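Local coordinates for glycerate dehydrogenase related protein (PDB 3GVX) that probably reduces glyoxylate or hydroxypyruvate with NAD(P)H, acting as a D-isomer specific 2-hydroxyacid dehydrogenase, at residues Arg14-Thr19 / Leu271-Val276; Leu125-Tyr130 / Arg135-Leu140; Val148-Arg153 / Gln158-Ile163. All coordinates share one frame; numbering follows the deposited sequence.

Contact 1 (Arg14-Thr19 / Leu271-Val276); sequences REIAKT and LAFENV
F273, on helix 266-279, lays its phenyl ring against A17 and I16 of helix 11-20, and the whole contact is apolar. The main interaction is a CH-pi contact: the methyl CB of A17 stands over one ring face, 4.1 Å from the centroid of the F273 ring and 21° off its normal, displaced toward the rim so that CE2 is its nearest carbon. An alanine suits this place because its single methyl lets a flat ring come close to the helix backbone, and A17 CA itself lies 4.0 Å from F273 CD2.

The second apolar contact is made at the ring edge. I16 CG2, the branch anti to the backbone N (CG1 has chi1 -61°), comes within 4.1 Å of F273 CD2 near the ring plane, and the two side chains cross at about a right angle. Outside the pair, V13 and V20 of helix 11-20 also touch the F273 side chain, while I16 reaches I269 and Q270 on the partner helix.

The arrangement is a helix-helix interface in which one aromatic side chain joins an N-terminal helix to the near-C-terminal helix 266-279, as expected where the C-terminal helix of this family returns to the N-terminal substrate-binding domain.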
loop_
_atom_site.group_PDB
_atom_site.type_symbol
_atom_site.label_atom_id
_atom_site.label_comp_id
_atom_site.label_asym_id
_atom_site.label_seq_id
_atom_site.Cartn_x
_atom_site.Cartn_y
_atom_site.Cartn_z
ATOM N N ARG B 14 -17.434 -23.774 8.101
ATOM C CA ARG B 14 -17.962 -23.895 9.448
ATOM C C ARG B 14 -17.103 -23.271 10.531
ATOM O O ARG B 14 -17.631 -22.596 11.404
ATOM C CB ARG B 14 -18.229 -25.356 9.779
ATOM C CG ARG B 14 -19.663 -25.765 9.592
ATOM C CD ARG B 14 -19.788 -27.011 8.766
ATOM N NE ARG B 14 -21.020 -27.705 9.107
ATOM C CZ ARG B 14 -21.796 -28.343 8.246
ATOM N NH1 ARG B 14 -21.476 -28.381 6.968
ATOM N NH2 ARG B 14 -22.890 -28.942 8.674
ATOM N N GLU B 15 -15.789 -23.473 10.485
ATOM C CA GLU B 15 -14.936 -22.875 11.511
ATOM C C GLU B 15 -15.030 -21.365 11.477
ATOM O O GLU B 15 -15.259 -20.727 12.501
ATOM C CB GLU B 15 -13.458 -23.272 11.363
ATOM C CG GLU B 15 -12.658 -22.852 12.605
ATOM C CD GLU B 15 -11.141 -22.998 12.482
ATOM O OE1 GLU B 15 -10.441 -22.692 13.477
ATOM O OE2 GLU B 15 -10.647 -23.415 11.409
ATOM N N ILE B 16 -14.832 -20.801 10.292
ATOM C CA ILE B 16 -14.924 -19.359 10.078
ATOM C C ILE B 16 -16.211 -18.871 10.719
ATOM O O ILE B 16 -16.224 -17.904 11.485
ATOM C CB ILE B 16 -14.998 -19.022 8.580
ATOM C CG1 ILE B 16 -13.736 -19.516 7.879
ATOM C CG2 ILE B 16 -15.252 -17.537 8.393
ATOM C CD1 ILE B 16 -13.638 -19.139 6.421
ATOM N N ALA B 17 -17.295 -19.565 10.392
ATOM C CA ALA B 17 -18.596 -19.247 10.935
ATOM C C ALA B 17 -18.585 -19.279 12.464
ATOM O O ALA B 17 -18.976 -18.302 13.091
ATOM C CB ALA B 17 -19.646 -20.198 10.369
ATOM N N LYS B 18 -18.115 -20.363 13.081
ATOM C CA LYS B 18 -18.109 -20.373 14.549
ATOM C C LYS B 18 -17.235 -19.282 15.131
ATOM O O LYS B 18 -17.510 -18.794 16.219
ATOM C CB LYS B 18 -17.629 -21.699 15.167
ATOM C CG LYS B 18 -17.780 -22.951 14.337
ATOM C CD LYS B 18 -17.728 -24.227 15.212
ATOM C CE LYS B 18 -16.463 -24.362 16.108
ATOM N NZ LYS B 18 -15.297 -23.473 15.771
ATOM N N THR B 19 -16.167 -18.894 14.444
ATOM C CA THR B 19 -15.345 -17.848 15.034
ATOM C C THR B 19 -16.042 -16.510 14.902
ATOM O O THR B 19 -16.209 -15.802 15.890
ATOM C CB THR B 19 -13.938 -17.715 14.409
ATOM O OG1 THR B 19 -13.288 -18.991 14.387
ATOM C CG2 THR B 19 -13.096 -16.742 15.250
ATOM N N LEU B 271 -16.431 -12.335 4.972
ATOM C CA LEU B 271 -17.051 -11.011 4.975
ATOM C C LEU B 271 -18.573 -11.159 5.044
ATOM O O LEU B 271 -19.251 -10.352 5.678
ATOM C CB LEU B 271 -16.639 -10.217 3.724
ATOM C CG LEU B 271 -15.149 -9.835 3.637
ATOM C CD1 LEU B 271 -14.801 -9.423 2.208
ATOM C CD2 LEU B 271 -14.835 -8.728 4.649
ATOM N N ALA B 272 -19.096 -12.202 4.399
ATOM C CA ALA B 272 -20.533 -12.469 4.409
ATOM C C ALA B 272 -21.009 -12.712 5.840
ATOM O O ALA B 272 -21.952 -12.079 6.295
ATOM C CB ALA B 272 -20.866 -13.675 3.510
ATOM N N PHE B 273 -20.341 -13.602 6.566
ATOM C CA PHE B 273 -20.744 -13.872 7.950
ATOM C C PHE B 273 -20.554 -12.672 8.846
ATOM O O PHE B 273 -21.346 -12.420 9.751
ATOM C CB PHE B 273 -19.965 -15.055 8.555
ATOM C CG PHE B 273 -20.282 -16.383 7.932
ATOM C CD1 PHE B 273 -21.587 -16.779 7.717
ATOM C CD2 PHE B 273 -19.273 -17.237 7.550
ATOM C CE1 PHE B 273 -21.875 -17.996 7.124
ATOM C CE2 PHE B 273 -19.562 -18.450 6.965
ATOM C CZ PHE B 273 -20.865 -18.823 6.752
ATOM N N GLU B 274 -19.485 -11.935 8.595
ATOM C CA GLU B 274 -19.197 -10.755 9.375
ATOM C C GLU B 274 -20.297 -9.729 9.235
ATOM O O GLU B 274 -20.692 -9.113 10.219
ATOM C CB GLU B 274 -17.841 -10.168 8.986
ATOM C CG GLU B 274 -16.701 -10.972 9.576
ATOM C CD GLU B 274 -15.314 -10.429 9.240
ATOM O OE1 GLU B 274 -15.149 -9.766 8.199
ATOM O OE2 GLU B 274 -14.373 -10.680 10.018
ATOM N N ASN B 275 -20.820 -9.560 8.028
ATOM C CA ASN B 275 -21.893 -8.601 7.860
ATOM C C ASN B 275 -23.111 -9.028 8.650
ATOM O O ASN B 275 -23.882 -8.194 9.092
ATOM C CB ASN B 275 -22.298 -8.422 6.398
ATOM C CG ASN B 275 -23.168 -7.195 6.200
ATOM O OD1 ASN B 275 -24.260 -7.266 5.630
ATOM N ND2 ASN B 275 -22.681 -6.053 6.675
ATOM N N VAL B 276 -23.292 -10.334 8.811
ATOM C CA VAL B 276 -24.421 -10.859 9.573
ATOM C C VAL B 276 -24.307 -10.454 11.035
ATOM O O VAL B 276 -25.267 -10.020 11.661
ATOM C CB VAL B 276 -24.488 -12.397 9.476
ATOM C CG1 VAL B 276 -25.387 -12.950 10.584
ATOM C CG2 VAL B 276 -24.991 -12.814 8.089
#

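Contact 2 (Leu125-Tyr130 / Arg135-Leu140); sequences LGILGY and RRVAHL
With CG anti to the backbone N (chi1 -152°), Y130 swings its ring from the loop just after the strand toward the first turns of helix 132-143, where R135 has CG on the side of its own backbone N and runs extended from CG to NE. The two side chains cross at about a right angle. R135 CG sits over a face of the Y130 ring, a CH-pi contact 3.9 Å from the ring centroid and 28° off the normal. Further along, the guanidinium carries Y130 CD2 over the centre of one of its faces, the two planes being steeply inclined to each other. NE and NH2 of R135 both turn to the carbonyl O of Y130, but these bonds are weak and bent, the one from R135 NE to Y130 O being 3.2 Å long.

Strand 124-128 and helix 132-143 are the first strand and helix of the beta-alpha-beta unit of a Rossmann fold. The axes of 125-128 and 135-140 approach to 9.8 Å and run nearly antiparallel, at 171°. G129 in the turn belongs to a GxGxxG pattern, consistent with dinucleotide binding. Its backbone angles would press a CB against the preceding carbonyl, so glycine suits it.

Alongside the turn, branched aliphatic side chains and the small A138 meet between strand and helix. I127 CD1 rests 3.9 Å from A138 CB and also meets V137 CG1, which L125 CD2 touches at 3.9 Å. A138 CB lies in the plane of the Y130 ring, at its edge. The phenol OH of Y130 bonds to D157, while a water that donates to R135 O, 2.7 Å away, gives that hydroxyl a weak second bond.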
loop_
_atom_site.group_PDB
_atom_site.type_symbol
_atom_site.label_atom_id
_atom_site.label_comp_id
_atom_site.label_asym_id
_atom_site.label_seq_id
_atom_site.Cartn_x
_atom_site.Cartn_y
_atom_site.Cartn_z
ATOM N N LEU B 125 -4.107 12.759 -3.608
ATOM C CA LEU B 125 -4.670 11.718 -4.458
ATOM C C LEU B 125 -6.094 12.123 -4.849
ATOM O O LEU B 125 -6.978 12.236 -3.992
ATOM C CB LEU B 125 -4.692 10.374 -3.726
ATOM C CG LEU B 125 -5.540 9.273 -4.369
ATOM C CD1 LEU B 125 -5.044 8.955 -5.782
ATOM C CD2 LEU B 125 -5.517 8.053 -3.470
ATOM N N GLY B 126 -6.299 12.358 -6.140
ATOM C CA GLY B 126 -7.605 12.735 -6.642
ATOM C C GLY B 126 -8.367 11.501 -7.091
ATOM O O GLY B 126 -7.860 10.698 -7.877
ATOM N N ILE B 127 -9.581 11.329 -6.572
ATOM C CA ILE B 127 -10.397 10.181 -6.944
ATOM C C ILE B 127 -11.603 10.608 -7.753
ATOM O O ILE B 127 -12.385 11.472 -7.355
ATOM C CB ILE B 127 -10.901 9.379 -5.728
ATOM C CG1 ILE B 127 -9.713 8.887 -4.903
ATOM C CG2 ILE B 127 -11.735 8.192 -6.203
ATOM C CD1 ILE B 127 -10.093 8.367 -3.547
ATOM N N LEU B 128 -11.737 9.979 -8.903
ATOM C CA LEU B 128 -12.826 10.263 -9.803
ATOM C C LEU B 128 -13.874 9.179 -9.593
ATOM O O LEU B 128 -13.681 8.025 -9.981
ATOM C CB LEU B 128 -12.302 10.244 -11.231
ATOM C CG LEU B 128 -13.243 10.761 -12.314
ATOM C CD1 LEU B 128 -13.585 12.231 -12.059
ATOM C CD2 LEU B 128 -12.566 10.570 -13.674
ATOM N N GLY B 129 -14.983 9.549 -8.965
ATOM C CA GLY B 129 -16.021 8.579 -8.687
ATOM C C GLY B 129 -15.785 8.075 -7.283
ATOM O O GLY B 129 -14.752 7.466 -6.997
ATOM N N TYR B 130 -16.731 8.325 -6.389
ATOM C CA TYR B 130 -16.536 7.892 -5.025
ATOM C C TYR B 130 -17.435 6.778 -4.558
ATOM O O TYR B 130 -18.287 6.952 -3.675
ATOM C CB TYR B 130 -16.652 9.057 -4.062
ATOM C CG TYR B 130 -15.832 8.805 -2.826
ATOM C CD1 TYR B 130 -14.461 8.580 -2.920
ATOM C CD2 TYR B 130 -16.418 8.772 -1.568
ATOM C CE1 TYR B 130 -13.691 8.328 -1.786
ATOM C CE2 TYR B 130 -15.659 8.520 -0.425
ATOM C CZ TYR B 130 -14.297 8.303 -0.543
ATOM O OH TYR B 130 -13.561 8.077 0.585
ATOM N N ARG B 135 -13.889 4.503 -2.046
ATOM C CA ARG B 135 -13.873 4.570 -0.591
ATOM C C ARG B 135 -12.761 3.732 -0.001
ATOM O O ARG B 135 -12.088 4.152 0.923
ATOM C CB ARG B 135 -15.229 4.146 -0.024
ATOM C CG ARG B 135 -16.328 5.152 -0.351
ATOM C CD ARG B 135 -17.744 4.635 -0.138
ATOM N NE ARG B 135 -18.687 5.527 -0.809
ATOM C CZ ARG B 135 -19.317 6.549 -0.242
ATOM N NH1 ARG B 135 -19.135 6.824 1.035
ATOM N NH2 ARG B 135 -20.100 7.324 -0.980
ATOM N N ARG B 136 -12.576 2.547 -0.559
ATOM C CA ARG B 136 -11.537 1.639 -0.115
ATOM C C ARG B 136 -10.161 2.195 -0.460
ATOM O O ARG B 136 -9.231 2.076 0.311
ATOM C CB ARG B 136 -11.730 0.267 -0.756
ATOM C CG ARG B 136 -10.765 -0.778 -0.260
ATOM C CD ARG B 136 -10.832 -0.967 1.250
ATOM N NE ARG B 136 -9.834 -1.935 1.692
ATOM C CZ ARG B 136 -9.669 -2.371 2.936
ATOM N NH1 ARG B 136 -10.446 -1.928 3.909
ATOM N NH2 ARG B 136 -8.718 -3.263 3.188
ATOM N N VAL B 137 -10.057 2.800 -1.636
ATOM C CA VAL B 137 -8.819 3.405 -2.106
ATOM C C VAL B 137 -8.433 4.531 -1.159
ATOM O O VAL B 137 -7.274 4.639 -0.762
ATOM C CB VAL B 137 -8.967 3.947 -3.580
ATOM C CG1 VAL B 137 -7.926 5.030 -3.866
ATOM C CG2 VAL B 137 -8.824 2.788 -4.580
ATOM N N ALA B 138 -9.424 5.341 -0.786
ATOM C CA ALA B 138 -9.231 6.463 0.130
ATOM C C ALA B 138 -8.839 6.035 1.549
ATOM O O ALA B 138 -8.139 6.761 2.248
ATOM C CB ALA B 138 -10.489 7.329 0.165
ATOM N N HIS B 139 -9.288 4.852 1.961
ATOM C CA HIS B 139 -8.957 4.315 3.283
ATOM C C HIS B 139 -7.471 3.984 3.284
ATOM O O HIS B 139 -6.768 4.291 4.234
ATOM C CB HIS B 139 -9.818 3.074 3.589
ATOM C CG HIS B 139 -9.188 2.090 4.523
ATOM N ND1 HIS B 139 -9.282 2.179 5.894
ATOM C CD2 HIS B 139 -8.477 0.965 4.271
ATOM C CE1 HIS B 139 -8.659 1.151 6.444
ATOM N NE2 HIS B 139 -8.161 0.399 5.481
ATOM N N LEU B 140 -6.995 3.384 2.198
ATOM C CA LEU B 140 -5.576 3.053 2.074
ATOM C C LEU B 140 -4.741 4.332 1.933
ATOM O O LEU B 140 -3.681 4.461 2.540
ATOM C CB LEU B 140 -5.332 2.136 0.872
ATOM C CG LEU B 140 -5.964 0.743 0.904
ATOM C CD1 LEU B 140 -5.616 0.031 -0.405
ATOM C CD2 LEU B 140 -5.476 -0.040 2.133
HETATM O O HOH W 1 -13.137 5.640 2.908
#

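Contact 3 (Val148-Arg153 / Gln158-Ile163); sequences VIAYTR and QNVDVI
D161 and V148 meet where the edge strand 162-163 begins to pair with strand 147-151. Starting at CB, the D161 side chain lies 3.6 Å from V148 O; its CG, set beside its own backbone N by chi1 -48°, passes 3.8 Å from V148 N; and OD2 at the tip accepts that N-H at 2.7 Å. The bond is nearly straight, 172°, and reaches the anti side of the carboxylate oxygen, 18° out of its plane. OD2 is also paired with K142 in a salt bridge.

The backbone takes over from there. V148 O receives two donors, V162 N and D161 N, the former in the carbonyl plane and the latter tilted from it. A150 N then bonds V162 O at 2.7 Å, with parallel register I149 to V162 and A150 to I163. On one sheet face I149 CG1 packs 3.7 Å from V162 CB, the side chains lying side by side; beta-branched residues suit such extended strands. V160, just before the strand, sets CG1 3.9 Å from A150 CB, the small alanine allowing this approach.

Chemically, the aspartate carboxylate appears to take the place that a backbone carbonyl would hold in regular parallel pairing, satisfying the amide of buried V148. The lysine probably stabilises the negative charge of D161. Through the bond from V148 N to D161 OD2, a side-chain tie is added to the backbone bonds at this end of the outermost strand of the Rossmann sheet.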
loop_
_atom_site.group_PDB
_atom_site.type_symbol
_atom_site.label_atom_id
_atom_site.label_comp_id
_atom_site.label_asym_id
_atom_site.label_seq_id
_atom_site.Cartn_x
_atom_site.Cartn_y
_atom_site.Cartn_z
ATOM N N VAL B 148 -6.746 13.400 0.359
ATOM C CA VAL B 148 -7.688 12.906 -0.635
ATOM C C VAL B 148 -8.683 13.913 -1.185
ATOM O O VAL B 148 -9.370 14.609 -0.451
ATOM C CB VAL B 148 -8.437 11.664 -0.093
ATOM C CG1 VAL B 148 -9.519 11.225 -1.068
ATOM C CG2 VAL B 148 -7.427 10.527 0.152
ATOM N N ILE B 149 -8.731 13.984 -2.505
ATOM C CA ILE B 149 -9.628 14.872 -3.198
ATOM C C ILE B 149 -10.581 13.995 -3.992
ATOM O O ILE B 149 -10.173 13.064 -4.693
ATOM C CB ILE B 149 -8.842 15.826 -4.110
ATOM C CG1 ILE B 149 -7.975 16.726 -3.223
ATOM C CG2 ILE B 149 -9.799 16.643 -4.985
ATOM C CD1 ILE B 149 -6.718 17.199 -3.860
ATOM N N ALA B 150 -11.864 14.274 -3.844
ATOM C CA ALA B 150 -12.845 13.473 -4.523
ATOM C C ALA B 150 -13.767 14.273 -5.386
ATOM O O ALA B 150 -14.152 15.404 -5.082
ATOM C CB ALA B 150 -13.644 12.661 -3.522
ATOM N N TYR B 151 -14.083 13.673 -6.511
ATOM C CA TYR B 151 -15.007 14.279 -7.415
ATOM C C TYR B 151 -16.124 13.266 -7.484
ATOM O O TYR B 151 -15.941 12.159 -8.000
ATOM C CB TYR B 151 -14.402 14.467 -8.790
ATOM C CG TYR B 151 -15.491 14.758 -9.772
ATOM C CD1 TYR B 151 -16.119 15.996 -9.801
ATOM C CD2 TYR B 151 -16.000 13.748 -10.571
ATOM C CE1 TYR B 151 -17.242 16.216 -10.598
ATOM C CE2 TYR B 151 -17.116 13.954 -11.372
ATOM C CZ TYR B 151 -17.737 15.191 -11.379
ATOM O OH TYR B 151 -18.846 15.389 -12.171
ATOM N N THR B 152 -17.282 13.635 -6.958
ATOM C CA THR B 152 -18.369 12.688 -6.965
ATOM C C THR B 152 -19.774 13.206 -7.046
ATOM O O THR B 152 -20.083 14.347 -6.712
ATOM C CB THR B 152 -18.349 11.805 -5.729
ATOM O OG1 THR B 152 -19.371 10.812 -5.845
ATOM C CG2 THR B 152 -18.604 12.648 -4.485
ATOM N N ARG B 153 -20.617 12.284 -7.484
ATOM C CA ARG B 153 -22.037 12.453 -7.590
ATOM C C ARG B 153 -22.457 12.129 -6.157
ATOM O O ARG B 153 -22.801 10.991 -5.816
ATOM C CB ARG B 153 -22.586 11.424 -8.567
ATOM C CG ARG B 153 -21.624 11.079 -9.722
ATOM C CD ARG B 153 -21.434 12.257 -10.681
ATOM N NE ARG B 153 -22.660 13.046 -10.806
ATOM C CZ ARG B 153 -23.146 13.527 -11.946
ATOM N NH1 ARG B 153 -22.520 13.301 -13.091
ATOM N NH2 ARG B 153 -24.256 14.256 -11.934
ATOM N N GLN B 158 -15.575 10.451 5.662
ATOM C CA GLN B 158 -14.554 11.110 6.421
ATOM C C GLN B 158 -13.149 10.982 5.831
ATOM O O GLN B 158 -12.278 11.730 6.226
ATOM C CB GLN B 158 -14.532 10.540 7.827
ATOM C CG GLN B 158 -13.412 9.551 7.991
ATOM C CD GLN B 158 -13.812 8.369 8.815
ATOM O OE1 GLN B 158 -13.646 8.361 10.036
ATOM N NE2 GLN B 158 -14.362 7.354 8.155
ATOM N N ASN B 159 -12.894 10.043 4.924
ATOM C CA ASN B 159 -11.540 9.945 4.389
ATOM C C ASN B 159 -11.287 10.852 3.190
ATOM O O ASN B 159 -10.316 10.682 2.460
ATOM C CB ASN B 159 -11.186 8.498 4.046
ATOM C CG ASN B 159 -10.960 7.660 5.265
ATOM O OD1 ASN B 159 -10.506 8.155 6.297
ATOM N ND2 ASN B 159 -11.275 6.377 5.163
ATOM N N VAL B 160 -12.172 11.820 2.999
ATOM C CA VAL B 160 -12.034 12.774 1.914
ATOM C C VAL B 160 -11.754 14.159 2.468
ATOM O O VAL B 160 -12.515 14.671 3.278
ATOM C CB VAL B 160 -13.301 12.869 1.067
ATOM C CG1 VAL B 160 -13.136 14.000 0.063
ATOM C CG2 VAL B 160 -13.602 11.539 0.372
ATOM N N ASP B 161 -10.667 14.776 2.034
ATOM C CA ASP B 161 -10.350 16.093 2.544
ATOM C C ASP B 161 -10.882 17.220 1.674
ATOM O O ASP B 161 -11.114 18.317 2.154
ATOM C CB ASP B 161 -8.838 16.227 2.706
ATOM C CG ASP B 161 -8.232 15.049 3.428
ATOM O OD1 ASP B 161 -8.571 14.822 4.603
ATOM O OD2 ASP B 161 -7.422 14.327 2.819
ATOM N N VAL B 162 -11.063 16.949 0.392
ATOM C CA VAL B 162 -11.549 17.969 -0.523
ATOM C C VAL B 162 -12.513 17.435 -1.566
ATOM O O VAL B 162 -12.266 16.420 -2.226
ATOM C CB VAL B 162 -10.378 18.670 -1.266
ATOM C CG1 VAL B 162 -10.924 19.777 -2.175
ATOM C CG2 VAL B 162 -9.361 19.220 -0.264
ATOM N N ILE B 163 -13.627 18.134 -1.699
ATOM C CA ILE B 163 -14.624 17.771 -2.674
ATOM C C ILE B 163 -14.415 18.747 -3.801
ATOM O O ILE B 163 -14.432 19.960 -3.592
ATOM C CB ILE B 163 -16.024 17.955 -2.116
ATOM C CG1 ILE B 163 -16.156 17.157 -0.822
ATOM C CG2 ILE B 163 -17.052 17.554 -3.167
ATOM C CD1 ILE B 163 -17.445 17.375 -0.088
#

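Overall arrangement
From the N terminus, helix 11-20, following strand 3-5, carries the first half of contact 1, which is completed only when helix 266-279 returns some 250 residues later, so contacts 2 and 3 both fall within that long span. Contact 2 closes a short strand-turn-helix loop, and contact 3 follows in series, closing the next short loop to the edge strand; neither crosses the other. Contacts 2 and 3 have centres about 8 Å apart and join directly, since strands 124-128 and 147-151 are sheet neighbours, with I127 N and I149 O 2.6 Å apart. Contact 1 lies apart, its centre about 28 Å from that of contact 2, and ties a helix near the N terminus to helix 266-279 beside the other parallel sheet.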